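PDB 1UN8: dihydroxyacetone kinase from Citrobacter freundii, which phosphorylates dihydroxyacetone with ATP, using a divalent metal ion as cofactor, to give dihydroxyacetone phosphate in glycerol fermentation. Local coordinates for residues I17-A30 with A37-N49. Sequence-based numbering, arbitrary orientation.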
loop_
_atom_site.group_PDB
_atom_site.type_symbol
_atom_site.label_atom_id
_atom_site.label_comp_id
_atom_site.label_asym_id
_atom_site.label_seq_id
_atom_site.Cartn_x
_atom_site.Cartn_y
_atom_site.Cartn_z
ATOM N N ILE A 17 -15.306 4.108 -6.706
ATOM C CA ILE A 17 -16.136 4.968 -5.868
ATOM C C ILE A 17 -17.044 4.107 -4.956
ATOM O O ILE A 17 -17.093 4.315 -3.733
ATOM C CB ILE A 17 -17.002 5.915 -6.747
ATOM C CG1 ILE A 17 -16.086 6.840 -7.582
ATOM C CG2 ILE A 17 -18.011 6.665 -5.847
ATOM C CD1 ILE A 17 -16.292 8.303 -7.397
ATOM N N ASP A 18 -17.745 3.133 -5.547
ATOM C CA ASP A 18 -18.618 2.254 -4.762
ATOM C C ASP A 18 -17.818 1.607 -3.633
ATOM O O ASP A 18 -18.251 1.579 -2.471
ATOM C CB ASP A 18 -19.260 1.177 -5.651
ATOM C CG ASP A 18 -20.327 1.751 -6.584
ATOM O OD1 ASP A 18 -21.004 2.722 -6.179
ATOM O OD2 ASP A 18 -20.507 1.240 -7.710
ATOM N N GLY A 19 -16.636 1.108 -3.965
ATOM C CA GLY A 19 -15.819 0.494 -2.942
ATOM C C GLY A 19 -15.413 1.464 -1.850
ATOM O O GLY A 19 -15.343 1.086 -0.680
ATOM N N ALA A 20 -15.144 2.714 -2.213
ATOM C CA ALA A 20 -14.721 3.712 -1.227
ATOM C C ALA A 20 -15.834 4.001 -0.235
ATOM O O ALA A 20 -15.599 4.189 0.958
ATOM C CB ALA A 20 -14.316 4.996 -1.934
ATOM N N ILE A 21 -17.051 4.053 -0.760
ATOM C CA ILE A 21 -18.231 4.306 0.031
ATOM C C ILE A 21 -18.482 3.112 0.954
ATOM O O ILE A 21 -18.668 3.268 2.161
ATOM C CB ILE A 21 -19.484 4.473 -0.859
ATOM C CG1 ILE A 21 -19.245 5.530 -1.954
ATOM C CG2 ILE A 21 -20.647 4.915 0.016
ATOM C CD1 ILE A 21 -19.777 6.909 -1.693
ATOM N N ILE A 22 -18.525 1.913 0.365
ATOM C CA ILE A 22 -18.769 0.680 1.118
ATOM C C ILE A 22 -17.875 0.581 2.352
ATOM O O ILE A 22 -18.262 -0.004 3.370
ATOM C CB ILE A 22 -18.497 -0.605 0.272
ATOM C CG1 ILE A 22 -19.419 -0.687 -0.949
ATOM C CG2 ILE A 22 -18.683 -1.830 1.152
ATOM C CD1 ILE A 22 -20.870 -0.912 -0.610
ATOM N N ALA A 23 -16.679 1.156 2.268
ATOM C CA ALA A 23 -15.732 1.082 3.383
ATOM C C ALA A 23 -15.612 2.357 4.194
ATOM O O ALA A 23 -14.754 2.449 5.074
ATOM C CB ALA A 23 -14.362 0.681 2.874
ATOM N N SER A 24 -16.465 3.333 3.902
ATOM C CA SER A 24 -16.450 4.605 4.615
ATOM C C SER A 24 -16.536 4.472 6.135
ATOM O O SER A 24 -17.545 4.042 6.677
ATOM C CB SER A 24 -17.599 5.485 4.136
ATOM O OG SER A 24 -17.670 6.666 4.917
ATOM N N PRO A 25 -15.482 4.861 6.847
ATOM C CA PRO A 25 -15.483 4.769 8.304
ATOM C C PRO A 25 -16.616 5.595 8.923
ATOM O O PRO A 25 -17.268 5.145 9.861
ATOM C CB PRO A 25 -14.116 5.332 8.688
ATOM C CG PRO A 25 -13.282 5.084 7.495
ATOM C CD PRO A 25 -14.212 5.418 6.361
ATOM N N TRP A 26 -16.834 6.805 8.404
ATOM C CA TRP A 26 -17.872 7.693 8.927
ATOM C C TRP A 26 -19.218 7.534 8.224
ATOM O O TRP A 26 -20.233 8.065 8.687
ATOM C CB TRP A 26 -17.439 9.157 8.816
ATOM C CG TRP A 26 -16.136 9.464 9.456
ATOM C CD1 TRP A 26 -14.901 9.386 8.878
ATOM C CD2 TRP A 26 -15.918 9.870 10.817
ATOM N NE1 TRP A 26 -13.925 9.714 9.794
ATOM C CE2 TRP A 26 -14.519 10.013 10.991
ATOM C CE3 TRP A 26 -16.767 10.123 11.908
ATOM C CZ2 TRP A 26 -13.949 10.396 12.214
ATOM C CZ3 TRP A 26 -16.205 10.502 13.122
ATOM C CH2 TRP A 26 -14.804 10.634 13.266
ATOM N N ASN A 27 -19.236 6.808 7.115
ATOM C CA ASN A 27 -20.479 6.629 6.378
ATOM C C ASN A 27 -21.036 8.018 6.054
ATOM O O ASN A 27 -22.249 8.252 6.096
ATOM C CB ASN A 27 -21.483 5.838 7.218
ATOM C CG ASN A 27 -22.724 5.466 6.438
ATOM O OD1 ASN A 27 -23.793 5.248 7.017
ATOM N ND2 ASN A 27 -22.601 5.406 5.114
ATOM N N ASN A 28 -20.130 8.932 5.723
ATOM C CA ASN A 28 -20.488 10.303 5.403
ATOM C C ASN A 28 -20.293 10.606 3.932
ATOM O O ASN A 28 -20.189 11.764 3.551
ATOM C CB ASN A 28 -19.622 11.264 6.203
ATOM C CG ASN A 28 -18.143 11.133 5.860
ATOM O OD1 ASN A 28 -17.688 10.074 5.421
ATOM N ND2 ASN A 28 -17.384 12.213 6.058
ATOM N N LEU A 29 -20.240 9.573 3.103
ATOM C CA LEU A 29 -20.049 9.782 1.678
ATOM C C LEU A 29 -21.266 9.324 0.894
ATOM O O LEU A 29 -21.942 8.382 1.285
ATOM C CB LEU A 29 -18.806 9.018 1.209
ATOM C CG LEU A 29 -17.562 9.301 2.060
ATOM C CD1 LEU A 29 -16.461 8.299 1.729
ATOM C CD2 LEU A 29 -17.100 10.739 1.841
ATOM N N ALA A 30 -21.539 9.990 -0.218
ATOM C CA ALA A 30 -22.669 9.627 -1.044
ATOM C C ALA A 30 -22.415 10.010 -2.493
ATOM O O ALA A 30 -21.838 11.062 -2.777
ATOM C CB ALA A 30 -23.926 10.328 -0.536
ATOM N N ALA A 37 -21.611 9.495 -17.054
ATOM C CA ALA A 37 -20.331 10.106 -17.385
ATOM C C ALA A 37 -19.870 11.141 -16.362
ATOM O O ALA A 37 -18.787 11.700 -16.488
ATOM C CB ALA A 37 -20.400 10.726 -18.763
ATOM N N ILE A 38 -20.695 11.413 -15.358
ATOM C CA ILE A 38 -20.318 12.356 -14.315
ATOM C C ILE A 38 -20.146 11.530 -13.057
ATOM O O ILE A 38 -21.062 10.814 -12.650
ATOM C CB ILE A 38 -21.404 13.450 -14.099
ATOM C CG1 ILE A 38 -21.292 14.498 -15.208
ATOM C CG2 ILE A 38 -21.242 14.126 -12.747
ATOM C CD1 ILE A 38 -22.554 14.637 -16.070
ATOM N N ARG A 39 -18.971 11.625 -12.444
ATOM C CA ARG A 39 -18.683 10.851 -11.245
ATOM C C ARG A 39 -18.317 11.740 -10.066
ATOM O O ARG A 39 -17.147 12.034 -9.825
ATOM C CB ARG A 39 -17.573 9.837 -11.559
ATOM C CG ARG A 39 -18.127 8.535 -12.148
ATOM C CD ARG A 39 -17.125 7.777 -12.995
ATOM N NE ARG A 39 -16.676 8.617 -14.097
ATOM C CZ ARG A 39 -16.387 8.176 -15.317
ATOM N NH1 ARG A 39 -16.498 6.889 -15.620
ATOM N NH2 ARG A 39 -15.983 9.038 -16.237
ATOM N N ILE A 40 -19.343 12.152 -9.330
ATOM C CA ILE A 40 -19.176 13.022 -8.181
ATOM C C ILE A 40 -19.539 12.366 -6.859
ATOM O O ILE A 40 -20.583 11.724 -6.731
ATOM C CB ILE A 40 -20.051 14.274 -8.315
ATOM C CG1 ILE A 40 -19.831 14.910 -9.690
ATOM C CG2 ILE A 40 -19.741 15.232 -7.177
ATOM C CD1 ILE A 40 -20.199 16.404 -9.750
ATOM N N VAL A 41 -18.666 12.528 -5.875
ATOM C CA VAL A 41 -18.916 11.986 -4.555
ATOM C C VAL A 41 -19.042 13.201 -3.683
ATOM O O VAL A 41 -18.248 14.132 -3.790
ATOM C CB VAL A 41 -17.760 11.142 -4.027
ATOM C CG1 VAL A 41 -17.999 10.804 -2.552
ATOM C CG2 VAL A 41 -17.649 9.869 -4.839
ATOM N N VAL A 42 -20.048 13.201 -2.823
ATOM C CA VAL A 42 -20.271 14.338 -1.953
ATOM C C VAL A 42 -20.544 13.878 -0.535
ATOM O O VAL A 42 -20.898 12.725 -0.313
ATOM C CB VAL A 42 -21.462 15.172 -2.449
ATOM C CG1 VAL A 42 -22.773 14.513 -2.038
ATOM C CG2 VAL A 42 -21.354 16.572 -1.907
ATOM N N ARG A 43 -20.374 14.778 0.421
ATOM C CA ARG A 43 -20.611 14.441 1.814
ATOM C C ARG A 43 -22.085 14.562 2.166
ATOM O O ARG A 43 -22.804 15.372 1.582
ATOM C CB ARG A 43 -19.784 15.349 2.715
ATOM C CG ARG A 43 -19.933 16.808 2.403
ATOM C CD ARG A 43 -18.897 17.639 3.141
ATOM N NE ARG A 43 -19.125 17.672 4.583
ATOM C CZ ARG A 43 -18.464 18.459 5.429
ATOM N NH1 ARG A 43 -17.523 19.283 4.971
ATOM N NH2 ARG A 43 -18.747 18.432 6.728
ATOM N N ARG A 44 -22.530 13.740 3.114
ATOM C CA ARG A 44 -23.918 13.746 3.559
ATOM C C ARG A 44 -24.124 14.852 4.597
ATOM O O ARG A 44 -25.249 15.201 4.944
ATOM C CB ARG A 44 -24.271 12.369 4.128
ATOM C CG ARG A 44 -24.327 11.290 3.059
ATOM C CD ARG A 44 -23.636 10.020 3.504
ATOM N NE ARG A 44 -24.363 9.326 4.563
ATOM C CZ ARG A 44 -25.538 8.727 4.391
ATOM N NH1 ARG A 44 -26.121 8.738 3.200
ATOM N NH2 ARG A 44 -26.125 8.118 5.410
ATOM N N ASP A 45 -23.012 15.406 5.069
ATOM C CA ASP A 45 -23.011 16.495 6.044
ATOM C C ASP A 45 -23.182 17.826 5.345
ATOM O O ASP A 45 -22.721 18.842 5.854
ATOM C CB ASP A 45 -21.672 16.561 6.780
ATOM C CG ASP A 45 -21.463 15.409 7.713
ATOM O OD1 ASP A 45 -21.607 14.252 7.255
ATOM O OD2 ASP A 45 -21.149 15.666 8.901
ATOM N N LEU A 46 -23.821 17.841 4.185
ATOM C CA LEU A 46 -23.965 19.098 3.466
ATOM C C LEU A 46 -24.508 20.279 4.263
ATOM O O LEU A 46 -25.688 20.319 4.613
ATOM C CB LEU A 46 -24.824 18.910 2.224
ATOM C CG LEU A 46 -24.019 18.933 0.924
ATOM C CD1 LEU A 46 -24.960 19.176 -0.246
ATOM C CD2 LEU A 46 -22.974 20.042 0.989
ATOM N N ASN A 47 -23.629 21.238 4.547
ATOM C CA ASN A 47 -24.004 22.451 5.267
ATOM C C ASN A 47 -23.659 23.659 4.407
ATOM O O ASN A 47 -22.638 24.318 4.622
ATOM C CB ASN A 47 -23.264 22.551 6.607
ATOM C CG ASN A 47 -23.540 23.872 7.325
ATOM O OD1 ASN A 47 -24.440 24.627 6.946
ATOM N ND2 ASN A 47 -22.767 24.148 8.373
ATOM N N LYS A 48 -24.522 23.950 3.436
ATOM C CA LYS A 48 -24.305 25.069 2.524
ATOM C C LYS A 48 -24.127 26.453 3.165
ATOM O O LYS A 48 -23.936 27.445 2.461
ATOM C CB LYS A 48 -25.434 25.120 1.497
ATOM C CG LYS A 48 -25.566 23.846 0.694
ATOM C CD LYS A 48 -26.602 23.988 -0.405
ATOM C CE LYS A 48 -26.821 22.657 -1.095
ATOM N NZ LYS A 48 -27.798 22.766 -2.204
ATOM N N ASN A 49 -24.192 26.537 4.489
ATOM C CA ASN A 49 -24.007 27.826 5.147
ATOM C C ASN A 49 -22.524 28.135 5.147
ATOM O O ASN A 49 -22.120 29.296 5.163
ATOM C CB ASN A 49 -24.533 27.805 6.588
ATOM C CG ASN A 49 -26.040 27.820 6.652
ATOM O OD1 ASN A 49 -26.690 28.571 5.918
ATOM N ND2 ASN A 49 -26.609 26.999 7.533
#
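Ala30 and Val42 form a hydrogen-bonded pair in the antiparallel beta hairpin of strands 29-32 and 40-43, which lies at one edge of a mixed sheet within the chain, in the DhaK domain, and illustrates how a hairpin can be fastened on both faces and at its open end. Val42 N binds Ala30 O at 2.8 Å almost straight (175° at the hydrogen), while the return bond from Ala30 N to Val42 O is more bent. Next along, Leu29 faces Arg43 as a non-hydrogen-bonded pair; beyond it Arg44 N donates to Asn28 O at 3.1 Å. Arg44 reaches back across the open end; turns about chi2 and chi3 (136° and 70°) lay CG against Ala30 CB at 3.7 Å and bring NE 2.8 Å from Asn27 O in a weak bond, with Asn27 ND2 over one guanidinium face. Val42, on the same face as Ala30, touches Val98 of helix 88-98. On the face carrying Leu29, helix 12-22 packs down: Ile17 puts both CD1 and CG2 against one methyl, Val41 CG2, with CD1 3.3 Å from it, and Ile21 CD1 reaches Val41 CG1 at 4.4 Å. Ile17 lies near the substrate site, its side chain about 6 Å from that of the substrate-binding Ser59. Farther out, Glu167 holds Arg43 in a salt bridge, and Val339 of the second subunit packs on Ala30. In the turn before Asn28, Ser24 OG accepts weak bonds from Asn28 N and, at 2.7 Å, from Asn27 N.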